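Local structure of L-lysine 6-oxidase (Marinomonas mediterranea, 3WEU) at residues Q133-L139 with Y162-P168; S317-F321 with L374-M379; F346-D350 with P360-L364. The protein oxidises the side-chain amine of L-lysine with a built-in cysteine tryptophylquinone cofactor, releasing ammonium and the hydrogen peroxide that makes it antibacterial. The contacts are given in a common frame with arbitrary orientation. Numbering follows the deposited sequence.

Contact 1 of 3, residues Q133-L139 with Y162-P168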
# COMPACT_ATOMS: atom_id res chain seq x y z
N GLN A 133 -18.07 24.32 -0.51
CA GLN A 133 -18.30 25.00 0.73
C GLN A 133 -18.43 24.00 1.88
O GLN A 133 -18.03 24.30 3.01
CB GLN A 133 -19.48 26.00 0.66
CG GLN A 133 -19.75 26.77 1.96
CD GLN A 133 -21.09 27.49 1.97
OE1 GLN A 133 -22.15 26.85 2.01
NE2 GLN A 133 -21.06 28.79 1.99
N SER A 134 -18.88 22.77 1.63
CA SER A 134 -19.10 21.88 2.75
C SER A 134 -17.76 21.22 3.18
O SER A 134 -17.65 20.60 4.22
CB SER A 134 -20.21 20.87 2.42
OG SER A 134 -19.62 19.89 1.62
N LEU A 135 -16.74 21.42 2.38
CA LEU A 135 -15.41 20.96 2.73
C LEU A 135 -14.77 21.81 3.84
O LEU A 135 -13.84 21.33 4.53
CB LEU A 135 -14.50 20.97 1.47
CG LEU A 135 -14.83 19.88 0.42
CD1 LEU A 135 -14.01 20.18 -0.85
CD2 LEU A 135 -14.53 18.50 0.99
N ILE A 136 -15.27 23.04 4.00
CA ILE A 136 -14.78 23.98 4.95
C ILE A 136 -15.26 23.49 6.31
O ILE A 136 -16.38 22.97 6.45
CB ILE A 136 -15.39 25.37 4.74
CG1 ILE A 136 -15.06 25.86 3.34
CG2 ILE A 136 -14.94 26.41 5.77
CD1 ILE A 136 -15.60 27.20 3.00
N ILE A 137 -14.41 23.65 7.33
CA ILE A 137 -14.87 23.46 8.68
C ILE A 137 -15.22 24.82 9.20
O ILE A 137 -14.34 25.68 9.43
CB ILE A 137 -13.85 22.81 9.62
CG1 ILE A 137 -13.35 21.48 9.08
CG2 ILE A 137 -14.49 22.55 11.00
CD1 ILE A 137 -12.35 20.76 9.99
N ASP A 138 -16.54 25.04 9.40
CA ASP A 138 -17.09 26.29 9.79
C ASP A 138 -18.34 26.05 10.68
O ASP A 138 -19.40 25.53 10.23
CB ASP A 138 -17.48 27.06 8.54
CG ASP A 138 -18.15 28.39 8.84
OD1 ASP A 138 -18.13 28.87 10.00
OD2 ASP A 138 -18.66 29.03 7.88
N LEU A 139 -18.20 26.41 11.94
CA LEU A 139 -19.21 26.12 12.95
C LEU A 139 -19.85 27.40 13.36
O LEU A 139 -20.61 27.44 14.31
CB LEU A 139 -18.57 25.43 14.13
CG LEU A 139 -17.80 24.15 13.83
CD1 LEU A 139 -17.31 23.53 15.14
CD2 LEU A 139 -18.58 23.11 13.03
N TYR A 162 -26.90 30.72 12.08
CA TYR A 162 -25.79 30.36 11.21
C TYR A 162 -26.27 29.26 10.29
O TYR A 162 -26.28 28.07 10.62
CB TYR A 162 -24.47 29.99 11.99
CG TYR A 162 -23.27 30.21 11.06
CD1 TYR A 162 -22.66 29.17 10.40
CD2 TYR A 162 -22.80 31.46 10.82
CE1 TYR A 162 -21.61 29.38 9.50
CE2 TYR A 162 -21.78 31.69 9.93
CZ TYR A 162 -21.17 30.67 9.27
OH TYR A 162 -20.14 30.94 8.40
N LEU A 163 -26.62 29.66 9.09
CA LEU A 163 -27.39 28.80 8.25
C LEU A 163 -26.56 27.74 7.56
O LEU A 163 -27.10 26.69 7.16
CB LEU A 163 -28.15 29.65 7.21
CG LEU A 163 -29.13 30.65 7.77
CD1 LEU A 163 -29.89 31.39 6.62
CD2 LEU A 163 -30.07 29.91 8.71
N HIS A 164 -25.25 27.96 7.41
CA HIS A 164 -24.45 27.02 6.63
C HIS A 164 -23.20 26.52 7.33
O HIS A 164 -22.09 26.76 6.85
CB HIS A 164 -24.03 27.61 5.31
CG HIS A 164 -25.16 27.83 4.39
ND1 HIS A 164 -25.73 29.06 4.22
CD2 HIS A 164 -25.87 26.96 3.64
CE1 HIS A 164 -26.74 28.95 3.37
NE2 HIS A 164 -26.85 27.69 3.02
N PRO A 165 -23.39 25.78 8.40
CA PRO A 165 -22.24 25.21 9.05
C PRO A 165 -21.74 24.05 8.25
O PRO A 165 -22.51 23.46 7.49
CB PRO A 165 -22.80 24.74 10.40
CG PRO A 165 -24.28 24.48 10.13
CD PRO A 165 -24.65 25.57 9.15
N SER A 166 -20.49 23.64 8.43
CA SER A 166 -19.98 22.42 7.75
C SER A 166 -18.86 21.86 8.56
O SER A 166 -18.17 22.61 9.28
CB SER A 166 -19.47 22.74 6.33
OG SER A 166 -18.86 24.03 6.29
N TYR A 167 -18.67 20.55 8.44
CA TYR A 167 -17.58 19.88 9.11
C TYR A 167 -17.61 18.46 8.68
O TYR A 167 -18.62 18.03 8.14
CB TYR A 167 -17.70 19.97 10.63
CG TYR A 167 -18.97 19.43 11.22
CD1 TYR A 167 -19.07 18.10 11.61
CD2 TYR A 167 -20.07 20.28 11.40
CE1 TYR A 167 -20.23 17.62 12.18
CE2 TYR A 167 -21.25 19.79 11.94
CZ TYR A 167 -21.30 18.48 12.31
OH TYR A 167 -22.49 18.04 12.90
N PRO A 168 -16.53 17.72 8.92
CA PRO A 168 -16.50 16.34 8.54
C PRO A 168 -17.31 15.54 9.57
O PRO A 168 -16.92 15.39 10.71
CB PRO A 168 -15.02 15.97 8.60
CG PRO A 168 -14.39 16.95 9.50
CD PRO A 168 -15.20 18.21 9.35

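Contact 2 of 3, residues S317-F321 with L374-M379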
# COMPACT_ATOMS: atom_id res chain seq x y z
N SER A 317 28.47 27.14 10.22
CA SER A 317 28.92 28.19 9.30
C SER A 317 28.38 29.55 9.61
O SER A 317 28.98 30.53 9.17
CB SER A 317 28.58 27.80 7.86
OG SER A 317 27.25 28.03 7.50
N MET A 318 27.32 29.65 10.41
CA MET A 318 26.77 30.92 10.87
C MET A 318 27.47 31.50 12.08
O MET A 318 27.22 32.65 12.45
CB MET A 318 25.26 30.83 11.16
CG MET A 318 24.49 30.44 9.89
SD MET A 318 22.82 31.05 9.75
CE MET A 318 21.90 29.98 10.80
N SER A 319 28.42 30.74 12.61
CA SER A 319 29.08 31.15 13.86
C SER A 319 29.84 32.43 13.72
O SER A 319 29.90 33.23 14.66
CB SER A 319 29.92 30.01 14.44
OG SER A 319 30.97 29.81 13.57
N GLY A 320 30.45 32.68 12.58
CA GLY A 320 31.16 33.94 12.38
C GLY A 320 30.30 35.19 12.45
O GLY A 320 30.84 36.27 12.52
N PHE A 321 28.98 35.02 12.41
CA PHE A 321 28.09 36.12 12.42
C PHE A 321 27.62 36.47 13.83
O PHE A 321 26.86 37.45 13.99
CB PHE A 321 26.96 35.90 11.43
CG PHE A 321 27.49 35.74 10.03
CD1 PHE A 321 27.76 36.87 9.27
CD2 PHE A 321 27.89 34.51 9.52
CE1 PHE A 321 28.35 36.78 7.99
CE2 PHE A 321 28.50 34.40 8.28
CZ PHE A 321 28.73 35.54 7.49
N LEU A 374 32.36 30.13 1.90
CA LEU A 374 31.44 30.28 3.06
C LEU A 374 30.02 30.27 2.55
O LEU A 374 29.74 30.96 1.57
CB LEU A 374 31.67 31.64 3.81
CG LEU A 374 30.86 31.87 5.07
CD1 LEU A 374 31.31 30.89 6.17
CD2 LEU A 374 31.08 33.32 5.52
N PRO A 375 29.12 29.53 3.22
CA PRO A 375 27.66 29.62 2.85
C PRO A 375 27.13 30.98 3.17
O PRO A 375 27.34 31.50 4.29
CB PRO A 375 26.98 28.54 3.73
CG PRO A 375 28.12 27.54 4.03
CD PRO A 375 29.38 28.43 4.17
N LEU A 376 26.41 31.56 2.21
CA LEU A 376 25.83 32.85 2.40
C LEU A 376 24.65 32.85 3.36
O LEU A 376 24.14 31.78 3.70
CB LEU A 376 25.49 33.45 1.05
CG LEU A 376 26.64 33.60 0.06
CD1 LEU A 376 26.10 34.11 -1.27
CD2 LEU A 376 27.69 34.59 0.56
N MET A 377 24.31 34.05 3.87
CA MET A 377 23.51 34.18 5.06
C MET A 377 22.12 34.74 4.79
O MET A 377 21.94 35.59 3.90
CB MET A 377 24.21 35.12 6.05
CG MET A 377 25.42 34.43 6.69
SD MET A 377 24.91 33.22 7.91
CE MET A 377 24.25 34.28 9.16
N PRO A 378 21.14 34.33 5.60
CA PRO A 378 21.24 33.26 6.58
C PRO A 378 21.31 31.92 5.79
O PRO A 378 20.74 31.82 4.69
CB PRO A 378 19.94 33.39 7.36
CG PRO A 378 19.06 34.24 6.55
CD PRO A 378 19.83 34.92 5.52
N MET A 379 22.00 30.95 6.35
CA MET A 379 22.12 29.64 5.68
C MET A 379 20.96 28.70 6.04
O MET A 379 20.91 28.11 7.15
CB MET A 379 23.44 29.01 6.00
CG MET A 379 23.68 27.70 5.23
SD MET A 379 23.51 27.86 3.42
CE MET A 379 22.27 26.56 3.20
O HOH W 1 27.14 30.55 6.80

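Contact 3 of 3, residues F346-D350 with P360-L364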
# COMPACT_ATOMS: atom_id res chain seq x y z
N PHE A 346 25.55 38.32 3.34
CA PHE A 346 24.09 38.11 3.29
C PHE A 346 23.63 38.11 1.87
O PHE A 346 24.08 38.90 1.06
CB PHE A 346 23.35 39.11 4.16
CG PHE A 346 23.47 38.79 5.64
CD1 PHE A 346 24.67 38.92 6.31
CD2 PHE A 346 22.37 38.37 6.32
CE1 PHE A 346 24.78 38.58 7.65
CE2 PHE A 346 22.43 38.01 7.65
CZ PHE A 346 23.64 38.10 8.33
N ARG A 347 22.75 37.14 1.54
CA ARG A 347 22.11 37.13 0.22
C ARG A 347 21.19 38.32 0.05
O ARG A 347 20.33 38.64 0.92
CB ARG A 347 21.34 35.85 -0.06
CG ARG A 347 22.15 34.57 0.06
CD ARG A 347 21.38 33.37 -0.53
NE ARG A 347 22.22 32.21 -0.26
CZ ARG A 347 22.32 31.60 0.94
NH1 ARG A 347 21.59 31.91 1.96
NH2 ARG A 347 23.17 30.62 1.08
N GLN A 348 21.40 39.02 -1.08
CA GLN A 348 20.43 40.02 -1.52
C GLN A 348 19.15 39.28 -1.89
O GLN A 348 19.17 38.05 -2.14
CB GLN A 348 21.04 40.79 -2.70
CG GLN A 348 22.26 41.62 -2.31
CD GLN A 348 21.90 42.85 -1.48
OE1 GLN A 348 20.97 43.56 -1.80
NE2 GLN A 348 22.55 43.04 -0.36
N LEU A 349 18.03 40.01 -1.93
CA LEU A 349 16.75 39.43 -2.32
C LEU A 349 16.59 39.25 -3.81
O LEU A 349 16.99 40.14 -4.54
CB LEU A 349 15.54 40.24 -1.83
CG LEU A 349 15.21 40.06 -0.34
CD1 LEU A 349 16.29 40.70 0.52
CD2 LEU A 349 13.86 40.70 -0.01
N ASP A 350 16.01 38.13 -4.23
CA ASP A 350 15.65 37.98 -5.63
C ASP A 350 14.55 39.00 -5.97
O ASP A 350 13.73 39.36 -5.13
CB ASP A 350 15.06 36.60 -5.92
CG ASP A 350 16.12 35.52 -6.01
OD1 ASP A 350 17.28 35.84 -5.75
OD2 ASP A 350 15.77 34.35 -6.30
N PRO A 360 20.41 36.17 -6.77
CA PRO A 360 21.22 35.89 -5.58
C PRO A 360 20.74 34.71 -4.69
O PRO A 360 21.59 34.11 -4.01
CB PRO A 360 21.18 37.21 -4.78
CG PRO A 360 20.59 38.24 -5.74
CD PRO A 360 19.93 37.56 -6.84
N GLN A 361 19.44 34.44 -4.61
CA GLN A 361 18.96 33.35 -3.74
C GLN A 361 19.17 31.97 -4.33
O GLN A 361 18.90 30.99 -3.66
CB GLN A 361 17.52 33.60 -3.30
CG GLN A 361 17.47 34.84 -2.40
CD GLN A 361 16.10 35.14 -1.86
OE1 GLN A 361 15.43 36.14 -2.24
NE2 GLN A 361 15.71 34.34 -0.91
N GLN A 362 19.71 31.89 -5.56
CA GLN A 362 20.15 30.64 -6.16
C GLN A 362 21.62 30.37 -5.94
O GLN A 362 22.12 29.34 -6.39
CB GLN A 362 19.74 30.56 -7.66
CG GLN A 362 18.32 30.13 -7.86
CD GLN A 362 17.32 31.08 -7.17
OE1 GLN A 362 16.80 30.80 -6.09
NE2 GLN A 362 17.07 32.20 -7.79
N VAL A 363 22.33 31.30 -5.28
CA VAL A 363 23.72 31.18 -4.98
C VAL A 363 23.90 30.66 -3.55
O VAL A 363 23.44 31.26 -2.58
CB VAL A 363 24.44 32.52 -5.12
CG1 VAL A 363 25.93 32.37 -4.94
CG2 VAL A 363 24.21 33.10 -6.54
N LEU A 364 24.62 29.57 -3.43
CA LEU A 364 24.86 28.99 -2.11
C LEU A 364 26.02 29.68 -1.43
O LEU A 364 25.86 30.15 -0.33
CB LEU A 364 25.21 27.53 -2.25
CG LEU A 364 25.72 26.85 -0.99
CD1 LEU A 364 24.58 26.84 -0.00
CD2 LEU A 364 26.22 25.43 -1.28

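Contact 1 of 3, residues Q133-L139 with Y162-P168
This is a loop laid along the first residues of a strand and fastened there by an isolated antiparallel beta bridge, within the sequence region of the N-terminal family domain. Residues 133-139 carry the chain from helix 129-134 into strand 137-145, while 162-168 belong to the long connection between strands 150-154 and 174-175. The bridge joins Asp138 to Ser166 as a hydrogen-bonded pair: Asp138 N donates to Ser166 O at 2.9 Å, and Ser166 N returns to Asp138 O at 2.8 Å. Just before it, the hydroxyl of Ser166 donates through OG to Ile136 O at 2.7 Å, so one serine holds the strand start by both backbone and side chain. The carboxylate of Asp138 reaches back along the loop, and Tyr162 OH donates to its OD2 in a very short bond of 2.5 Å. Asp138 OD1 is bonded to His88 NE2 and Gly140 N, and the His88 ring meets that of Tyr162 at about a right angle, so this acid ties loop and neighbouring strand 80-91 together. Toward the later end of the loop the contact turns apolar. Leu139 CD2 packs on Tyr167 CD2 at 3.6 Å, and Ile137 CG1 lies 3.8 Å from Pro168 CD. Strand 137-145 pairs antiparallel with strand 80-91, Ile137 sharing backbone hydrogen bonding with Asn91, whereas Asp138 bonds to the loop. The motif is thus a single beta bridge, with no ladder following it, that adds loop 162-168 to the start of a strand in the mixed N-terminal sheet.

Contact 2 of 3, residues S317-F321 with L374-M379
Ser317, in the 3-10 segment, has its CA-CB bond toward the loop 374-379. A water sits 2.6 Å from Ser317 OG and donates to Pro375 O at 2.7 Å, linking the two segments, while Ser317 OG also rests 3.6 Å from Pro375 CG. The side chain of Met318 packs against both Met377 and Met379: its CG lies 3.4 Å from Met377 SD, and its own sulfur accepts a weak hydrogen bond from the backbone, Met379 N to Met318 SD, at 3.5 Å. The turn then closes through Phe321 N to Met318 O (3.0 Å), which brings Phe321 round to face the loop again. Met377 CG stands over one face of its ring in a CH-pi contact, 3.6 Å from the centroid, with Met377 SD adding a Met-aromatic contact; Leu374 CD2 meets the ring edge, 3.8 Å from Phe321 CZ. Ile306 of helix 295-308 touches both Met318 and Met377. The joint is thus held mainly by sulfur, aromatic and aliphatic packing, with its polar links confined to a water and one weak sulfur bond.

Contact 3 of 3, residues F346-D350 with P360-L364
Hydrogen bonds dominate here, and they fall into two groups. In the first, the extended side chain of Arg347 crosses to the backbone of 360-364, with NE donating to Val363 O at 2.8 Å and NH2 to Leu364 O at 3.1 Å; these consecutive carbonyls lie at the guanidinium edge, and Arg347 NH1 goes on to Leu403 O. The second group centres on Asp350. Its backbone N donates to Gln361 OE1 (2.9 Å) and its OD1 accepts from Gln361 N (2.8 Å), a reciprocal pairing of side chain with main chain. Asp350 OD2 takes a further bond from Gln362 NE2 at 2.9 Å, while Gln362 OE1 is bonded to Lys401 N. Pro360 adds packing: its CB lies 3.4 Å from Gln348 O and its CG 4.0 Å from Gln348 CB. Next to strand 400-402, then, an arginine fastens consecutive carbonyls at one end, and at the other a carboxylate docks on the 3-10 turn 360-362 through a backbone NH and a glutamine side chain.

How the contacts relate
Contacts 2 and 3 form one neighbourhood, their centres about 13 Å apart, and in sequence contact 3 falls wholly between the two segments of contact 2. The loop 374-379 runs beside both segments of contact 3: Met377 O and Arg347 N, 2.9 Å apart, and Leu376 N and Leu364 O, at 3.0 Å, are probable hydrogen bonds. Contact 1 lies across the chain's centre, about 47 Å from contact 2 and 43 Å from contact 3, centre to centre. Cys516 and Trp581, which make up the cofactor, belong to none of these segments. A 1,2-ethanediol, probably from crystallisation, sits about 4 Å from the Leu349 side chain in contact 3.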